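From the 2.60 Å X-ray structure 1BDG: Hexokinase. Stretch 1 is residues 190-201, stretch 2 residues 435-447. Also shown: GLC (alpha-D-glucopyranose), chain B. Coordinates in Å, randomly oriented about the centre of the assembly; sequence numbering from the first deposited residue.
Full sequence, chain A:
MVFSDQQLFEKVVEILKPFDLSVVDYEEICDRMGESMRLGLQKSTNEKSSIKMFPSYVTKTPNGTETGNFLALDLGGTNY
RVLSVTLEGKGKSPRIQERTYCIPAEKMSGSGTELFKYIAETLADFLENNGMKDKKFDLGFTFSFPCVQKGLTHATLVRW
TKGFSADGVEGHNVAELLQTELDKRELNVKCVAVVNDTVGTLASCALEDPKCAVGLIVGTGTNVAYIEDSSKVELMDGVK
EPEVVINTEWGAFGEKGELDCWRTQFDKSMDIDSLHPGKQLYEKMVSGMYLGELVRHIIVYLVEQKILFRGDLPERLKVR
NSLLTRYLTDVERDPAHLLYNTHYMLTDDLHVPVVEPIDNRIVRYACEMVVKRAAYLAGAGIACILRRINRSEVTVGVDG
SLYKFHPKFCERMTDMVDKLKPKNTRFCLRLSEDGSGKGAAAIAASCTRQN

Stretch 1, residues 190-201: KCVAVVNDTVGT
Stretch 2, residues 435-447: GSGKGAAAIAASC

Stretch 1 is a strand, 190-195, followed by a turn at Asn-196 and a helix from Asp-197 onward. Stretch 2 is mostly helix, and its last residues leave the helix for a short loop. The two helix axes approach to 8.0 Å, and their N-to-C directions differ by 81°. The chain directions run so that the strand lies near the end of stretch 2 and the helix of stretch 1 near its start. In register, Ala-193 CA is 5.4 Å from Cys-447 CA, and Gly-200 CA is 4.6 Å from Ser-436 CA. No hydrogen bond links the stretches among the modelled atoms; the contacts seen are mostly apolar.

The strand is extended, with phi/psi of -107/130 at Ala-193 and -130/143 at Val-195. Cys-191, Ala-193 and Val-195 point toward stretch 2; Val-192 between them points away. Cys-191 is t and faces Cys-447, whose SG is not modelled. Ala-193 CB lies 4.4 Å from Ala-444 CA. Val-195 (t) places CG2 3.9 Å from CD1 of Ile-443, which is m, t.

Asn-196 (t) caps the helix: its OD1 accepts from Thr-198 N at 3.3 Å and from Thr-198 OG1 at 2.7 Å. Its ND2 donates to glucose O3 at 3.3 Å. Asp-197 is p; its OD1 accepts from glucose O4 at 2.7 Å and its OD2 from O6 at 2.9 Å. Asn-196 and Asp-197, at the start of the helix, thus hold the sugar that hexokinase phosphorylates.

Val-199 (t) adds a second apolar contact to Ile-443, CG1 to CD1 at 4.3 Å. Gly-200 allows the close helix approach. Its O is 3.7 Å from Gly-439 CA, and an ideal CB on Gly-439 would clash with that oxygen. A CB on Gly-200 would clash with Ser-436 CB. Thr-201 (m) points away and donates from OG1 to Asp-197 O at 3.0 Å.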

# COMPACT_ATOMS: atom_id res chain seq x y z
N LYS A 190 -8.92 -10.02 -25.28
CA LYS A 190 -10.36 -10.23 -25.12
C LYS A 190 -11.07 -9.56 -23.94
O LYS A 190 -12.04 -8.83 -24.14
CB LYS A 190 -10.66 -11.75 -25.12
N CYS A 191 -10.67 -9.90 -22.73
CA CYS A 191 -11.29 -9.37 -21.53
C CYS A 191 -10.27 -8.64 -20.66
O CYS A 191 -9.06 -8.63 -20.96
CB CYS A 191 -11.92 -10.52 -20.73
SG CYS A 191 -12.71 -10.14 -19.09
N VAL A 192 -10.76 -7.98 -19.63
CA VAL A 192 -9.93 -7.25 -18.70
C VAL A 192 -10.76 -7.22 -17.43
O VAL A 192 -11.93 -6.83 -17.45
CB VAL A 192 -9.64 -5.80 -19.16
CG1 VAL A 192 -8.99 -5.01 -18.05
CG2 VAL A 192 -8.71 -5.82 -20.36
N ALA A 193 -10.21 -7.79 -16.38
CA ALA A 193 -10.86 -7.83 -15.09
C ALA A 193 -10.04 -6.81 -14.32
O ALA A 193 -8.81 -6.83 -14.40
CB ALA A 193 -10.72 -9.21 -14.47
N VAL A 194 -10.70 -5.87 -13.68
CA VAL A 194 -9.99 -4.88 -12.91
C VAL A 194 -10.07 -5.34 -11.49
O VAL A 194 -11.15 -5.51 -10.93
CB VAL A 194 -10.59 -3.48 -13.03
CG1 VAL A 194 -9.67 -2.47 -12.36
CG2 VAL A 194 -10.77 -3.13 -14.49
N VAL A 195 -8.90 -5.55 -10.91
CA VAL A 195 -8.77 -6.01 -9.55
C VAL A 195 -7.78 -5.07 -8.86
O VAL A 195 -6.85 -4.54 -9.49
CB VAL A 195 -8.23 -7.46 -9.55
CG1 VAL A 195 -7.68 -7.83 -8.18
CG2 VAL A 195 -9.32 -8.42 -9.97
N ASN A 196 -8.04 -4.78 -7.60
CA ASN A 196 -7.16 -3.94 -6.80
C ASN A 196 -5.99 -4.84 -6.30
O ASN A 196 -6.12 -6.07 -6.25
CB ASN A 196 -7.97 -3.37 -5.64
CG ASN A 196 -7.20 -2.38 -4.81
OD1 ASN A 196 -6.68 -2.72 -3.74
ND2 ASN A 196 -7.11 -1.16 -5.30
N ASP A 197 -4.86 -4.27 -5.93
CA ASP A 197 -3.77 -5.12 -5.47
C ASP A 197 -4.12 -5.93 -4.23
O ASP A 197 -3.81 -7.11 -4.18
CB ASP A 197 -2.44 -4.35 -5.30
CG ASP A 197 -2.56 -3.12 -4.41
OD1 ASP A 197 -3.50 -3.01 -3.60
OD2 ASP A 197 -1.70 -2.24 -4.51
N THR A 198 -4.82 -5.35 -3.26
CA THR A 198 -5.18 -6.08 -2.05
C THR A 198 -5.98 -7.32 -2.41
O THR A 198 -5.71 -8.42 -1.93
CB THR A 198 -6.01 -5.24 -1.14
OG1 THR A 198 -7.03 -4.61 -1.91
CG2 THR A 198 -5.16 -4.19 -0.48
N VAL A 199 -6.96 -7.11 -3.30
CA VAL A 199 -7.85 -8.18 -3.78
C VAL A 199 -7.00 -9.25 -4.47
O VAL A 199 -7.11 -10.44 -4.16
CB VAL A 199 -8.94 -7.62 -4.75
CG1 VAL A 199 -9.99 -8.67 -5.04
CG2 VAL A 199 -9.61 -6.41 -4.12
N GLY A 200 -6.09 -8.82 -5.34
CA GLY A 200 -5.22 -9.74 -6.03
C GLY A 200 -4.40 -10.53 -5.04
O GLY A 200 -4.19 -11.72 -5.20
N THR A 201 -3.93 -9.87 -3.99
CA THR A 201 -3.14 -10.53 -2.96
C THR A 201 -4.00 -11.56 -2.21
O THR A 201 -3.60 -12.71 -2.07
CB THR A 201 -2.53 -9.49 -1.98
OG1 THR A 201 -1.68 -8.58 -2.70
CG2 THR A 201 -1.73 -10.16 -0.89
N GLY A 435 3.30 -12.53 -5.76
CA GLY A 435 2.59 -11.30 -6.09
C GLY A 435 1.13 -11.44 -6.51
O GLY A 435 0.55 -12.53 -6.49
N SER A 436 0.55 -10.31 -6.92
CA SER A 436 -0.84 -10.27 -7.34
C SER A 436 -1.08 -10.92 -8.69
O SER A 436 -2.22 -11.24 -9.02
CB SER A 436 -1.35 -8.83 -7.34
N GLY A 437 -0.02 -11.09 -9.48
CA GLY A 437 -0.15 -11.72 -10.80
C GLY A 437 -0.89 -13.06 -10.77
O GLY A 437 -2.00 -13.15 -11.30
N LYS A 438 -0.30 -14.08 -10.15
CA LYS A 438 -0.94 -15.41 -10.06
C LYS A 438 -2.35 -15.32 -9.48
O LYS A 438 -3.21 -16.14 -9.81
CB LYS A 438 -0.09 -16.36 -9.19
CG LYS A 438 -0.76 -17.71 -8.83
N GLY A 439 -2.58 -14.35 -8.60
CA GLY A 439 -3.88 -14.15 -7.98
C GLY A 439 -4.86 -13.45 -8.89
O GLY A 439 -6.04 -13.80 -8.92
N ALA A 440 -4.40 -12.48 -9.67
CA ALA A 440 -5.28 -11.76 -10.57
C ALA A 440 -5.68 -12.66 -11.76
O ALA A 440 -6.82 -12.59 -12.24
CB ALA A 440 -4.62 -10.47 -11.06
N ALA A 441 -4.77 -13.52 -12.22
CA ALA A 441 -5.03 -14.42 -13.34
C ALA A 441 -6.15 -15.41 -13.04
O ALA A 441 -7.04 -15.60 -13.86
CB ALA A 441 -3.79 -15.13 -13.74
N ALA A 442 -6.09 -16.07 -11.88
CA ALA A 442 -7.16 -17.00 -11.51
C ALA A 442 -8.47 -16.19 -11.56
O ALA A 442 -9.43 -16.62 -12.18
CB ALA A 442 -6.95 -17.56 -10.12
N ILE A 443 -8.48 -14.99 -10.99
CA ILE A 443 -9.70 -14.19 -11.05
C ILE A 443 -10.13 -13.97 -12.51
O ILE A 443 -11.30 -14.20 -12.88
CB ILE A 443 -9.55 -12.82 -10.35
CG1 ILE A 443 -9.26 -13.01 -8.85
CG2 ILE A 443 -10.80 -11.99 -10.59
CD1 ILE A 443 -9.35 -11.75 -8.01
N ALA A 444 -9.18 -13.59 -13.35
CA ALA A 444 -9.47 -13.38 -14.77
C ALA A 444 -10.12 -14.64 -15.38
O ALA A 444 -11.03 -14.53 -16.20
CB ALA A 444 -8.19 -13.04 -15.51
N ALA A 445 -9.72 -15.82 -14.92
CA ALA A 445 -10.25 -17.09 -15.41
C ALA A 445 -11.80 -17.18 -15.48
O ALA A 445 -12.37 -18.13 -16.05
CB ALA A 445 -9.65 -18.27 -14.60
N SER A 446 -12.47 -16.16 -14.92
CA SER A 446 -13.93 -16.09 -14.93
C SER A 446 -14.31 -14.73 -15.52
O SER A 446 -15.25 -14.63 -16.33
CB SER A 446 -14.49 -16.18 -13.49
OG SER A 446 -13.75 -17.07 -12.65
N CYS A 447 -13.57 -13.70 -15.12
CA CYS A 447 -13.79 -12.32 -15.56
C CYS A 447 -15.18 -11.78 -15.22
O CYS A 447 -15.33 -11.37 -14.05
CB CYS A 447 -13.49 -12.18 -17.08
C1 GLC B . -2.85 3.20 -2.25
C2 GLC B . -4.02 2.98 -3.21
C3 GLC B . -4.72 1.68 -2.88
C4 GLC B . -3.71 0.54 -2.91
C5 GLC B . -2.59 0.84 -1.94
C6 GLC B . -1.51 -0.23 -1.96
O1 GLC B . -3.35 3.21 -0.96
O2 GLC B . -4.96 4.05 -3.11
O3 GLC B . -5.75 1.42 -3.82
O4 GLC B . -4.35 -0.67 -2.57
O5 GLC B . -1.97 2.07 -2.31
O6 GLC B . -0.57 0.01 -2.99